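PDB 2R2A: zona occludens toxin N-terminal domain-containing protein from Neisseria meningitidis MC58, which is of unproven function but carries a P-loop NTPase-like fold, as in Zot-family proteins, and so probably binds nucleotide in the N-terminal part of a membrane-anchored protein. Local coordinates for residues A5-T11 against I124-T130; R41-I47 against G88-D94; Q97-P101 against N112-L116; Q131-L135 against C166-P170. One frame throughout, in Å; residues are numbered along the deposited sequence.

Interaction 1 of 4, residues A5-T11 against I124-T130; sequences AEICLIT and IDIFVLT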
loop_
_atom_site.group_PDB
_atom_site.type_symbol
_atom_site.label_atom_id
_atom_site.label_comp_id
_atom_site.label_asym_id
_atom_site.label_seq_id
_atom_site.Cartn_x
_atom_site.Cartn_y
_atom_site.Cartn_z
ATOM N N ALA A 5 5.804 -10.367 7.456
ATOM C CA ALA A 5 5.467 -9.187 6.685
ATOM C C ALA A 5 5.342 -9.496 5.193
ATOM O O ALA A 5 6.051 -10.362 4.649
ATOM C CB ALA A 5 6.493 -8.094 6.924
ATOM N N GLU A 6 4.441 -8.784 4.528
ATOM C CA GLU A 6 4.351 -8.931 3.091
ATOM C C GLU A 6 4.051 -7.582 2.414
ATOM O O GLU A 6 3.797 -6.589 3.101
ATOM C CB GLU A 6 3.332 -10.036 2.726
ATOM C CG GLU A 6 1.877 -9.591 2.731
ATOM C CD GLU A 6 0.915 -10.639 2.151
ATOM O OE1 GLU A 6 1.333 -11.802 1.937
ATOM O OE2 GLU A 6 -0.270 -10.296 1.925
ATOM N N ILE A 7 4.141 -7.575 1.085
ATOM C CA ILE A 7 3.752 -6.433 0.262
ATOM C C ILE A 7 2.480 -6.785 -0.514
ATOM O O ILE A 7 2.426 -7.772 -1.249
ATOM C CB ILE A 7 4.832 -5.981 -0.744
ATOM C CG1 ILE A 7 6.134 -5.650 -0.005
ATOM C CG2 ILE A 7 4.297 -4.752 -1.564
ATOM C CD1 ILE A 7 7.253 -5.181 -0.929
ATOM N N CYS A 8 1.481 -5.941 -0.325
ATOM C CA CYS A 8 0.160 -6.105 -0.915
ATOM C C CYS A 8 -0.085 -4.940 -1.868
ATOM O O CYS A 8 0.115 -3.764 -1.502
ATOM C CB CYS A 8 -0.896 -6.111 0.193
ATOM S SG CYS A 8 -2.603 -6.153 -0.434
ATOM N N LEU A 9 -0.552 -5.268 -3.071
ATOM C CA LEU A 9 -0.881 -4.275 -4.101
ATOM C C LEU A 9 -2.410 -4.162 -4.299
ATOM O O LEU A 9 -3.107 -5.192 -4.407
ATOM C CB LEU A 9 -0.197 -4.667 -5.402
ATOM C CG LEU A 9 -0.530 -3.891 -6.681
ATOM C CD1 LEU A 9 -0.164 -2.398 -6.576
ATOM C CD2 LEU A 9 0.190 -4.509 -7.886
ATOM N N ILE A 10 -2.935 -2.936 -4.337
ATOM C CA ILE A 10 -4.332 -2.750 -4.634
ATOM C C ILE A 10 -4.411 -1.821 -5.860
ATOM O O ILE A 10 -3.886 -0.707 -5.838
ATOM C CB ILE A 10 -5.114 -2.188 -3.462
ATOM C CG1 ILE A 10 -5.094 -3.127 -2.219
ATOM C CG2 ILE A 10 -6.571 -1.959 -3.943
ATOM C CD1 ILE A 10 -5.460 -2.385 -0.869
ATOM N N THR A 11 -5.101 -2.223 -6.922
ATOM C CA THR A 11 -5.199 -1.402 -8.108
ATOM C C THR A 11 -6.657 -1.263 -8.553
ATOM O O THR A 11 -7.545 -1.994 -8.050
ATOM C CB THR A 11 -4.335 -1.957 -9.312
ATOM O OG1 THR A 11 -4.728 -3.320 -9.625
ATOM C CG2 THR A 11 -2.835 -1.927 -8.886
ATOM N N ILE A 124 8.266 -5.149 8.294
ATOM C CA ILE A 124 7.385 -4.075 7.816
ATOM C C ILE A 124 6.354 -4.586 6.797
ATOM O O ILE A 124 6.736 -5.089 5.745
ATOM C CB ILE A 124 8.187 -2.937 7.116
ATOM C CG1 ILE A 124 9.309 -2.389 8.029
ATOM C CG2 ILE A 124 7.251 -1.841 6.605
ATOM C CD1 ILE A 124 8.792 -1.722 9.271
ATOM N N ASP A 125 5.064 -4.444 7.100
ATOM C CA ASP A 125 4.017 -4.721 6.102
ATOM C C ASP A 125 3.771 -3.495 5.243
ATOM O O ASP A 125 3.709 -2.385 5.739
ATOM C CB ASP A 125 2.739 -5.197 6.763
ATOM C CG ASP A 125 2.793 -6.678 7.104
ATOM O OD1 ASP A 125 2.488 -7.500 6.209
ATOM O OD2 ASP A 125 3.165 -7.019 8.245
ATOM N N ILE A 126 3.645 -3.684 3.937
ATOM C CA ILE A 126 3.525 -2.557 3.046
ATOM C C ILE A 126 2.285 -2.780 2.178
ATOM O O ILE A 126 2.065 -3.890 1.726
ATOM C CB ILE A 126 4.763 -2.465 2.099
ATOM C CG1 ILE A 126 6.054 -2.255 2.911
ATOM C CG2 ILE A 126 4.534 -1.343 1.036
ATOM C CD1 ILE A 126 7.379 -2.478 2.110
ATOM N N PHE A 127 1.451 -1.754 2.027
ATOM C CA PHE A 127 0.315 -1.779 1.051
ATOM C C PHE A 127 0.591 -0.662 0.061
ATOM O O PHE A 127 0.820 0.478 0.479
ATOM C CB PHE A 127 -1.007 -1.487 1.748
ATOM C CG PHE A 127 -1.417 -2.548 2.716
ATOM C CD1 PHE A 127 -2.281 -3.554 2.318
ATOM C CD2 PHE A 127 -0.874 -2.578 4.024
ATOM C CE1 PHE A 127 -2.655 -4.595 3.216
ATOM C CE2 PHE A 127 -1.224 -3.623 4.916
ATOM C CZ PHE A 127 -2.107 -4.604 4.523
ATOM N N VAL A 128 0.500 -0.950 -1.244
ATOM C CA VAL A 128 0.644 0.115 -2.232
ATOM C C VAL A 128 -0.623 0.130 -3.083
ATOM O O VAL A 128 -1.114 -0.914 -3.474
ATOM C CB VAL A 128 1.889 -0.075 -3.154
ATOM C CG1 VAL A 128 3.178 0.420 -2.411
ATOM C CG2 VAL A 128 2.021 -1.513 -3.625
ATOM N N LEU A 129 -1.216 1.309 -3.229
ATOM C CA LEU A 129 -2.420 1.482 -4.035
ATOM C C LEU A 129 -2.014 2.295 -5.251
ATOM O O LEU A 129 -1.200 3.269 -5.139
ATOM C CB LEU A 129 -3.476 2.269 -3.244
ATOM C CG LEU A 129 -4.215 1.543 -2.113
ATOM C CD1 LEU A 129 -3.255 1.173 -1.033
ATOM C CD2 LEU A 129 -5.330 2.469 -1.566
ATOM N N THR A 130 -2.529 1.912 -6.426
ATOM C CA THR A 130 -2.207 2.738 -7.569
ATOM C C THR A 130 -3.290 2.407 -8.587
ATOM O O THR A 130 -4.083 1.474 -8.362
ATOM C CB THR A 130 -0.748 2.485 -8.124
ATOM O OG1 THR A 130 -0.491 3.399 -9.220
ATOM C CG2 THR A 130 -0.601 1.060 -8.660
#
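Asp125 turns its carboxylate back beside its own backbone N (chi1 -81°), which brings OD1 to the N-H of Glu6, while Cys8, with SG anti to its backbone N, brings its sulfur near CD1 and CE1 of the Phe127 ring. The Glu6 N to Asp125 OD1 bond is 2.9 Å long, and the donor arrives from above the carboxylate plane, 56° out of it. The other oxygen of Asp125, OD2, forms a salt bridge with Arg41, so the group is held from two directions. Beyond this side-chain bond the two strands run parallel, with an angle of 16° between their axes. The ladder begins with Ile126 N to Glu6 O at 3.0 Å and continues through Cys8, Val128 and Ile10 to Thr130.

On the face bearing Cys8, its CB lies 3.6 Å from Phe127 CD1, and SG stands 4.9 Å from the ring centroid, an oblique sulfur-aromatic contact. Ile10 and Leu129 lie side by side further along this face, which helix 18-28 covers through Met22. On the face bearing Ile7, its CG1 packs 4.0 Å from Ile126 CD1, the two side chains pointing the same way. Leu9 CD1 instead passes over Val128 CG2 at 3.8 Å.

Strand 7-11 leads into a sequence with the Walker A pattern, and its place in the parallel part of a mixed sheet fits a P-loop NTPase fold. In this buried core alternate main-chain groups pair here, others with flanking strands, and the carboxylate is probably kept ionised by the guanidinium and amide that meet it.

Interaction 2 of 4, residues R41-I47 against G88-D94; sequences RKVFTNI and GSIVIVD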
loop_
_atom_site.group_PDB
_atom_site.type_symbol
_atom_site.label_atom_id
_atom_site.label_comp_id
_atom_site.label_asym_id
_atom_site.label_seq_id
_atom_site.Cartn_x
_atom_site.Cartn_y
_atom_site.Cartn_z
ATOM N N ARG A 41 0.167 -1.829 15.901
ATOM C CA ARG A 41 1.362 -1.545 15.095
ATOM C C ARG A 41 1.255 -0.116 14.536
ATOM O O ARG A 41 0.172 0.317 14.153
ATOM C CB ARG A 41 1.474 -2.554 13.935
ATOM C CG ARG A 41 1.702 -3.962 14.468
ATOM C CD ARG A 41 1.601 -4.978 13.350
ATOM N NE ARG A 41 2.649 -4.796 12.359
ATOM C CZ ARG A 41 2.760 -5.519 11.243
ATOM N NH1 ARG A 41 1.879 -6.479 10.983
ATOM N NH2 ARG A 41 3.738 -5.263 10.365
ATOM N N LYS A 42 2.375 0.611 14.557
ATOM C CA LYS A 42 2.423 1.969 14.045
ATOM C C LYS A 42 2.115 1.937 12.544
ATOM O O LYS A 42 2.613 1.057 11.843
ATOM C CB LYS A 42 3.816 2.548 14.279
ATOM C CG LYS A 42 3.972 3.979 13.857
ATOM C CD LYS A 42 5.310 4.565 14.391
ATOM C CE LYS A 42 5.343 6.083 14.184
ATOM N NZ LYS A 42 6.692 6.729 14.426
ATOM N N VAL A 43 1.280 2.871 12.078
ATOM C CA VAL A 43 0.880 2.995 10.657
ATOM C C VAL A 43 1.461 4.289 10.037
ATOM O O VAL A 43 1.294 5.373 10.589
ATOM C CB VAL A 43 -0.670 2.961 10.500
ATOM C CG1 VAL A 43 -1.111 3.094 9.011
ATOM C CG2 VAL A 43 -1.259 1.653 11.073
ATOM N N PHE A 44 2.194 4.156 8.937
ATOM C CA PHE A 44 2.676 5.318 8.173
ATOM C C PHE A 44 1.830 5.383 6.923
ATOM O O PHE A 44 1.665 4.369 6.240
ATOM C CB PHE A 44 4.152 5.147 7.783
ATOM C CG PHE A 44 5.099 5.112 8.977
ATOM C CD1 PHE A 44 5.530 3.903 9.514
ATOM C CD2 PHE A 44 5.576 6.301 9.514
ATOM C CE1 PHE A 44 6.416 3.876 10.613
ATOM C CE2 PHE A 44 6.451 6.294 10.624
ATOM C CZ PHE A 44 6.868 5.073 11.161
ATOM N N THR A 45 1.274 6.545 6.613
ATOM C CA THR A 45 0.495 6.640 5.384
ATOM C C THR A 45 0.421 8.052 4.879
ATOM O O THR A 45 0.710 8.986 5.620
ATOM C CB THR A 45 -0.924 5.999 5.531
ATOM O OG1 THR A 45 -1.580 5.918 4.255
ATOM C CG2 THR A 45 -1.794 6.761 6.534
ATOM N N ASN A 46 0.067 8.198 3.599
ATOM C CA ASN A 46 -0.209 9.508 3.003
ATOM C C ASN A 46 -1.718 9.696 2.767
ATOM O O ASN A 46 -2.120 10.695 2.177
ATOM C CB ASN A 46 0.587 9.716 1.682
ATOM C CG ASN A 46 0.219 8.707 0.595
ATOM O OD1 ASN A 46 -0.086 7.549 0.879
ATOM N ND2 ASN A 46 0.251 9.151 -0.674
ATOM N N ILE A 47 -2.548 8.725 3.183
ATOM C CA ILE A 47 -3.992 8.829 2.949
ATOM C C ILE A 47 -4.594 9.957 3.785
ATOM O O ILE A 47 -4.425 9.964 4.991
ATOM C CB ILE A 47 -4.737 7.523 3.252
ATOM C CG1 ILE A 47 -4.391 6.442 2.187
ATOM C CG2 ILE A 47 -6.247 7.740 3.200
ATOM C CD1 ILE A 47 -4.797 5.082 2.641
ATOM N N GLY A 88 8.561 -3.317 12.744
ATOM C CA GLY A 88 7.264 -3.973 12.780
ATOM C C GLY A 88 6.097 -3.056 12.432
ATOM O O GLY A 88 4.955 -3.329 12.796
ATOM N N SER A 89 6.366 -1.973 11.711
ATOM C CA SER A 89 5.304 -1.010 11.416
ATOM C C SER A 89 4.599 -1.397 10.114
ATOM O O SER A 89 5.013 -2.339 9.434
ATOM C CB SER A 89 5.855 0.436 11.393
ATOM O OG SER A 89 6.854 0.600 10.407
ATOM N N ILE A 90 3.563 -0.652 9.778
ATOM C CA ILE A 90 2.772 -0.898 8.574
ATOM C C ILE A 90 2.816 0.356 7.698
ATOM O O ILE A 90 2.571 1.459 8.189
ATOM C CB ILE A 90 1.291 -1.220 9.003
ATOM C CG1 ILE A 90 1.211 -2.495 9.859
ATOM C CG2 ILE A 90 0.357 -1.328 7.732
ATOM C CD1 ILE A 90 -0.185 -2.808 10.470
ATOM N N VAL A 91 3.076 0.212 6.389
ATOM C CA VAL A 91 3.215 1.401 5.561
ATOM C C VAL A 91 2.136 1.294 4.488
ATOM O O VAL A 91 2.025 0.242 3.886
ATOM C CB VAL A 91 4.610 1.427 4.889
ATOM C CG1 VAL A 91 4.694 2.543 3.894
ATOM C CG2 VAL A 91 5.766 1.553 5.953
ATOM N N ILE A 92 1.320 2.332 4.295
ATOM C CA ILE A 92 0.260 2.304 3.258
ATOM C C ILE A 92 0.484 3.528 2.371
ATOM O O ILE A 92 0.414 4.683 2.860
ATOM C CB ILE A 92 -1.175 2.379 3.872
ATOM C CG1 ILE A 92 -1.369 1.212 4.870
ATOM C CG2 ILE A 92 -2.260 2.454 2.766
ATOM C CD1 ILE A 92 -2.597 1.383 5.842
ATOM N N VAL A 93 0.761 3.292 1.088
ATOM C CA VAL A 93 1.140 4.406 0.236
ATOM C C VAL A 93 0.068 4.491 -0.840
ATOM O O VAL A 93 -0.087 3.583 -1.649
ATOM C CB VAL A 93 2.564 4.217 -0.337
ATOM C CG1 VAL A 93 2.878 5.285 -1.358
ATOM C CG2 VAL A 93 3.632 4.285 0.815
ATOM N N ASP A 94 -0.707 5.556 -0.814
ATOM C CA ASP A 94 -1.692 5.794 -1.866
ATOM C C ASP A 94 -0.978 6.457 -3.075
ATOM O O ASP A 94 -0.043 7.288 -2.908
ATOM C CB ASP A 94 -2.825 6.671 -1.320
ATOM C CG ASP A 94 -3.985 6.787 -2.292
ATOM O OD1 ASP A 94 -4.245 5.802 -3.007
ATOM O OD2 ASP A 94 -4.633 7.848 -2.343
#
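A pair of neighbouring parallel strands, closed by polar side chains at both ends, joins 41-47 to 88-94 beside helix 18-28. At the start, Arg41 bends at chi3 (64°) to bring NE within 2.8 Å of Gly88 O, which lies near the guanidinium plane. NH2 adds weak bonds to the carbonyls of Gly88 and Ser89, and has a further partner in strand 125-130. Ile90 CG1 sits over one guanidinium face, 3.7 Å from Arg41 CZ and offset toward the rim.

The ladder proper links Ile90 N to Lys42 O, Phe44 N to Ile90 O and Ile92 N to Phe44 O, each at 2.8 Å, with an 18° angle between the strand axes. Such parallel pairing, with a helix against the face of Val43 and Ile92, fits the alpha/beta core of a P-loop NTPase. Val43 CG1 meets Ile92 CD1 at 3.9 Å on that face; on the other, Ser89 OG comes to the edge of the Phe44 ring and is itself bonded to Asn86.

Past the ladder, side chains take over the pairing. Thr45 OG1 donates to Ile92 O at 2.7 Å from above the carbonyl plane, and also accepts from Ile47 N in an ST turn. The amide of Asn46 grips Asp94 twice: OD1 takes its N-H on an in-plane lone pair (2.7 Å), and ND2 donates to its O (2.9 Å), fixing the rotation of the amide.

Interaction 3 of 4, residues Q97-P101 against N112-L116; sequences QDVWP and NVQWL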
loop_
_atom_site.group_PDB
_atom_site.type_symbol
_atom_site.label_atom_id
_atom_site.label_comp_id
_atom_site.label_asym_id
_atom_site.label_seq_id
_atom_site.Cartn_x
_atom_site.Cartn_y
_atom_site.Cartn_z
ATOM N N GLN A 97 2.998 5.245 -7.261
ATOM C CA GLN A 97 3.894 5.579 -8.354
ATOM C C GLN A 97 4.648 6.877 -8.066
ATOM O O GLN A 97 5.650 7.140 -8.688
ATOM C CB GLN A 97 3.150 5.664 -9.720
ATOM C CG GLN A 97 2.187 6.822 -9.931
ATOM C CD GLN A 97 0.775 6.607 -9.353
ATOM O OE1 GLN A 97 0.552 5.731 -8.550
ATOM N NE2 GLN A 97 -0.172 7.437 -9.779
ATOM N N ASP A 98 4.182 7.644 -7.082
ATOM C CA ASP A 98 4.882 8.860 -6.631
ATOM C C ASP A 98 6.170 8.559 -5.861
ATOM O O ASP A 98 7.040 9.441 -5.746
ATOM C CB ASP A 98 3.949 9.710 -5.754
ATOM C CG ASP A 98 2.798 10.293 -6.549
ATOM O OD1 ASP A 98 2.855 10.263 -7.808
ATOM O OD2 ASP A 98 1.824 10.763 -5.939
ATOM N N VAL A 99 6.286 7.343 -5.335
ATOM C CA VAL A 99 7.447 6.957 -4.509
ATOM C C VAL A 99 8.303 5.954 -5.269
ATOM O O VAL A 99 9.544 6.072 -5.273
ATOM C CB VAL A 99 7.015 6.275 -3.188
ATOM C CG1 VAL A 99 8.227 5.974 -2.318
ATOM C CG2 VAL A 99 5.997 7.106 -2.452
ATOM N N TRP A 100 7.642 4.981 -5.918
ATOM C CA TRP A 100 8.275 3.840 -6.572
ATOM C C TRP A 100 7.760 3.700 -8.009
ATOM O O TRP A 100 7.083 2.717 -8.334
ATOM C CB TRP A 100 7.973 2.551 -5.797
ATOM C CG TRP A 100 8.550 2.563 -4.381
ATOM C CD1 TRP A 100 9.867 2.645 -4.050
ATOM C CD2 TRP A 100 7.828 2.515 -3.151
ATOM N NE1 TRP A 100 10.016 2.650 -2.683
ATOM C CE2 TRP A 100 8.783 2.530 -2.104
ATOM C CE3 TRP A 100 6.472 2.403 -2.828
ATOM C CZ2 TRP A 100 8.424 2.521 -0.765
ATOM C CZ3 TRP A 100 6.114 2.349 -1.492
ATOM C CH2 TRP A 100 7.094 2.405 -0.471
ATOM N N PRO A 101 8.059 4.694 -8.872
ATOM C CA PRO A 101 7.590 4.633 -10.257
ATOM C C PRO A 101 8.334 3.533 -11.032
ATOM O O PRO A 101 9.445 3.131 -10.630
ATOM C CB PRO A 101 7.994 6.021 -10.831
ATOM C CG PRO A 101 9.181 6.445 -9.985
ATOM C CD PRO A 101 8.878 5.907 -8.615
ATOM N N ASN A 112 16.044 3.806 -2.044
ATOM C CA ASN A 112 14.649 3.667 -1.557
ATOM C C ASN A 112 13.857 2.489 -2.157
ATOM O O ASN A 112 12.743 2.173 -1.726
ATOM C CB ASN A 112 13.857 4.973 -1.676
ATOM C CG ASN A 112 12.738 5.059 -0.634
ATOM O OD1 ASN A 112 12.959 4.745 0.537
ATOM N ND2 ASN A 112 11.546 5.491 -1.051
ATOM N N VAL A 113 14.459 1.827 -3.136
ATOM C CA VAL A 113 13.938 0.579 -3.683
ATOM C C VAL A 113 14.732 -0.618 -3.171
ATOM O O VAL A 113 14.133 -1.646 -2.865
ATOM C CB VAL A 113 13.956 0.590 -5.256
ATOM C CG1 VAL A 113 13.615 -0.779 -5.870
ATOM C CG2 VAL A 113 13.028 1.673 -5.813
ATOM N N GLN A 114 16.071 -0.487 -3.074
ATOM C CA GLN A 114 16.964 -1.612 -2.726
ATOM C C GLN A 114 16.557 -2.335 -1.442
ATOM O O GLN A 114 16.737 -3.553 -1.310
ATOM C CB GLN A 114 18.431 -1.143 -2.586
ATOM C CG GLN A 114 19.056 -0.651 -3.886
ATOM C CD GLN A 114 20.521 -0.307 -3.788
ATOM O OE1 GLN A 114 21.016 0.111 -2.736
ATOM N NE2 GLN A 114 21.227 -0.453 -4.906
ATOM N N TRP A 115 16.053 -1.569 -0.481
ATOM C CA TRP A 115 15.724 -2.098 0.849
ATOM C C TRP A 115 14.482 -2.971 0.870
ATOM O O TRP A 115 14.286 -3.756 1.799
ATOM C CB TRP A 115 15.572 -0.958 1.859
ATOM C CG TRP A 115 14.312 -0.189 1.717
ATOM C CD1 TRP A 115 14.084 0.847 0.862
ATOM C CD2 TRP A 115 13.091 -0.381 2.449
ATOM N NE1 TRP A 115 12.798 1.310 1.002
ATOM C CE2 TRP A 115 12.162 0.572 1.964
ATOM C CE3 TRP A 115 12.682 -1.281 3.450
ATOM C CZ2 TRP A 115 10.856 0.674 2.464
ATOM C CZ3 TRP A 115 11.379 -1.181 3.945
ATOM C CH2 TRP A 115 10.478 -0.212 3.438
ATOM N N LEU A 116 13.642 -2.843 -0.168
ATOM C CA LEU A 116 12.357 -3.487 -0.172
ATOM C C LEU A 116 12.485 -4.981 -0.106
ATOM O O LEU A 116 11.688 -5.644 0.565
ATOM C CB LEU A 116 11.528 -3.088 -1.402
ATOM C CG LEU A 116 11.063 -1.634 -1.451
ATOM C CD1 LEU A 116 10.363 -1.367 -2.764
ATOM C CD2 LEU A 116 10.137 -1.326 -0.302
HETATM O O HOH W 1 11.358 6.823 -3.626
#
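Asn112 O is gripped by two indole N-H groups, one from each segment. Trp100 NE1 donates to it at 2.9 Å with an N-H...O angle of 154°; the oxygen lies near the indole plane, but the donor stands above the carbonyl plane, 46° out of it. The second donor, Trp115 NE1, makes a weak bond bent to 119°.

The Trp100 indole is enclosed by apolar groups. Leu116 CD1 lies over one face in a CH-pi contact, 4.2 Å from the centroid of the five-membered ring, with Val99 CG1 over the opposite face. At the rim, Val113 CG2 approaches Trp100 CD1 to 3.7 Å. A water bridges the two segments, donating to Val99 O at 2.6 Å and accepting from Asn112 ND2 at 2.9 Å. The Asn112 amide also bonds to Tyr78 and Ala74, which ties helix 111-114 to the region of helix 77-80.

Trp100 continues inward to Val128 of strand 125-130, and Leu116 to Ile126 of the same strand. The geometry is that of a loop tryptophan pinned by its N-H to a helix carbonyl, within the connection from strand 90-93 to strand 125-130 that covers one face of the P-loop-type sheet.

Interaction 4 of 4, residues Q131-L135 against C166-P170; sequences QGPKL and CADDP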
loop_
_atom_site.group_PDB
_atom_site.type_symbol
_atom_site.label_atom_id
_atom_site.label_comp_id
_atom_site.label_asym_id
_atom_site.label_seq_id
_atom_site.Cartn_x
_atom_site.Cartn_y
_atom_site.Cartn_z
ATOM N N GLN A 131 -3.310 3.134 -9.697
ATOM C CA GLN A 131 -4.325 2.929 -10.688
ATOM C C GLN A 131 -4.020 1.735 -11.603
ATOM O O GLN A 131 -4.961 1.143 -12.170
ATOM C CB GLN A 131 -4.485 4.204 -11.547
ATOM C CG GLN A 131 -5.082 5.306 -10.686
ATOM C CD GLN A 131 -5.078 6.640 -11.374
ATOM O OE1 GLN A 131 -5.662 6.763 -12.424
ATOM N NE2 GLN A 131 -4.393 7.644 -10.779
ATOM N N GLY A 132 -2.746 1.398 -11.779
ATOM C CA GLY A 132 -2.394 0.281 -12.668
ATOM C C GLY A 132 -1.020 -0.231 -12.256
ATOM O O GLY A 132 -0.133 0.560 -11.919
ATOM N N PRO A 133 -0.825 -1.561 -12.305
ATOM C CA PRO A 133 0.439 -2.081 -11.776
ATOM C C PRO A 133 1.673 -1.525 -12.537
ATOM O O PRO A 133 2.705 -1.319 -11.927
ATOM C CB PRO A 133 0.334 -3.617 -12.010
ATOM C CG PRO A 133 -1.021 -3.880 -12.372
ATOM C CD PRO A 133 -1.710 -2.619 -12.849
ATOM N N LYS A 134 1.549 -1.271 -13.843
ATOM C CA LYS A 134 2.736 -0.888 -14.645
ATOM C C LYS A 134 3.224 0.542 -14.403
ATOM O O LYS A 134 4.212 0.971 -14.993
ATOM C CB LYS A 134 2.482 -1.130 -16.123
ATOM C CG LYS A 134 2.278 -2.635 -16.427
ATOM C CD LYS A 134 1.922 -2.798 -17.875
ATOM C CE LYS A 134 2.140 -4.244 -18.301
ATOM N NZ LYS A 134 1.542 -4.552 -19.637
ATOM N N LEU A 135 2.557 1.247 -13.488
ATOM C CA LEU A 135 3.013 2.556 -13.024
ATOM C C LEU A 135 4.117 2.404 -12.001
ATOM O O LEU A 135 4.791 3.393 -11.697
ATOM C CB LEU A 135 1.834 3.372 -12.452
ATOM C CG LEU A 135 0.793 3.855 -13.491
ATOM C CD1 LEU A 135 -0.473 4.486 -12.803
ATOM C CD2 LEU A 135 1.462 4.907 -14.413
ATOM N N CYS A 166 1.857 -10.150 -8.384
ATOM C CA CYS A 166 1.407 -8.985 -9.130
ATOM C C CYS A 166 0.926 -9.420 -10.520
ATOM O O CYS A 166 1.652 -10.073 -11.281
ATOM C CB CYS A 166 2.515 -7.924 -9.227
ATOM S SG CYS A 166 2.029 -6.530 -10.248
ATOM N N ALA A 167 -0.320 -9.107 -10.846
ATOM C CA ALA A 167 -0.847 -9.370 -12.183
ATOM C C ALA A 167 -0.652 -8.093 -12.963
ATOM O O ALA A 167 -1.394 -7.135 -12.779
ATOM C CB ALA A 167 -2.338 -9.749 -12.166
ATOM N N ASP A 168 0.327 -8.083 -13.863
ATOM C CA ASP A 168 0.668 -6.830 -14.565
ATOM C C ASP A 168 -0.462 -6.261 -15.446
ATOM O O ASP A 168 -0.497 -5.055 -15.712
ATOM C CB ASP A 168 1.892 -7.073 -15.473
ATOM C CG ASP A 168 3.187 -7.176 -14.693
ATOM O OD1 ASP A 168 3.263 -6.715 -13.532
ATOM O OD2 ASP A 168 4.144 -7.754 -15.234
ATOM N N ASP A 169 -1.341 -7.129 -15.935
ATOM C CA ASP A 169 -2.481 -6.723 -16.750
ATOM C C ASP A 169 -3.717 -7.330 -16.086
ATOM O O ASP A 169 -4.134 -8.407 -16.466
ATOM C CB ASP A 169 -2.348 -7.237 -18.197
ATOM C CG ASP A 169 -1.103 -6.705 -18.886
ATOM O OD1 ASP A 169 -1.135 -5.560 -19.390
ATOM O OD2 ASP A 169 -0.095 -7.433 -18.920
ATOM N N PRO A 170 -4.253 -6.655 -15.059
ATOM C CA PRO A 170 -5.309 -7.271 -14.219
ATOM C C PRO A 170 -6.606 -7.698 -14.921
ATOM O O PRO A 170 -7.062 -8.812 -14.708
ATOM C CB PRO A 170 -5.584 -6.219 -13.145
ATOM C CG PRO A 170 -4.477 -5.181 -13.242
ATOM C CD PRO A 170 -3.840 -5.310 -14.603
#
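The backbones come closest at Pro133 and Asp168, whose CA atoms are 5.5 Å apart, where a short 3-10 turn of 133-135 meets an irregular loop. Pro133 is the apolar centre of the contact. Its CG rests 3.3 Å from Ala167 O and 3.6 Å from Asp168 O, so one ring carbon faces two successive carbonyls. Its CB packs on Cys166 SG at 3.8 Å, and its CD on Pro170 CG, also at 3.8 Å, the two proline side chains reaching toward each other. His147 of strand 144-152 touches both prolines, placing the pair against the sheet, while Cys166 goes on to Leu9 in strand 7-11.

Lys134 provides the polar half. With its chain extended beyond CG (chi2 175°), it runs past Asp168 O, which lies 3.8 Å from Lys134 CG, and brings CE to 4.0 Å from Asp168 CB. The ammonium group then reaches Asp169, NZ to OD1 2.9 Å, in a salt bridge on the syn side of the oxygen; it belongs to one of two Asp169 conformers, so its permanence is doubtful. Asp168 turns its own carboxylate to Arg141 of helix 138-141 instead.

The two loops are thus joined chiefly by an apolar proline patch, while the neighbouring acids look to different basic partners; Lys134 is exposed, so water probably screens its attraction to Asp169.

Interactions 1 and 2 lie in one sheet, their centres about 10 Å apart, where strands 125-130 and 90-93 are neighbours; the local order is 43-45, 90-93, 125-130, 7-11. Along the chain, interactions 2 and 3 both fall between the two segments of interaction 1, and interaction 4 follows them. Interaction 3, about 12 Å from interaction 1 between centres, packs Trp100 and Leu116 on strand 125-130. Interaction 4, about 13 Å from interaction 1 between centres, touches Leu9 and Thr11. Interactions 2 and 4 stand furthest apart, about 21 Å between centres. The central strands thus carry the loops of interactions 3 and 4 on one face, where they meet, with helix 18-28 on the other, consistent with a P-loop NTPase-like domain.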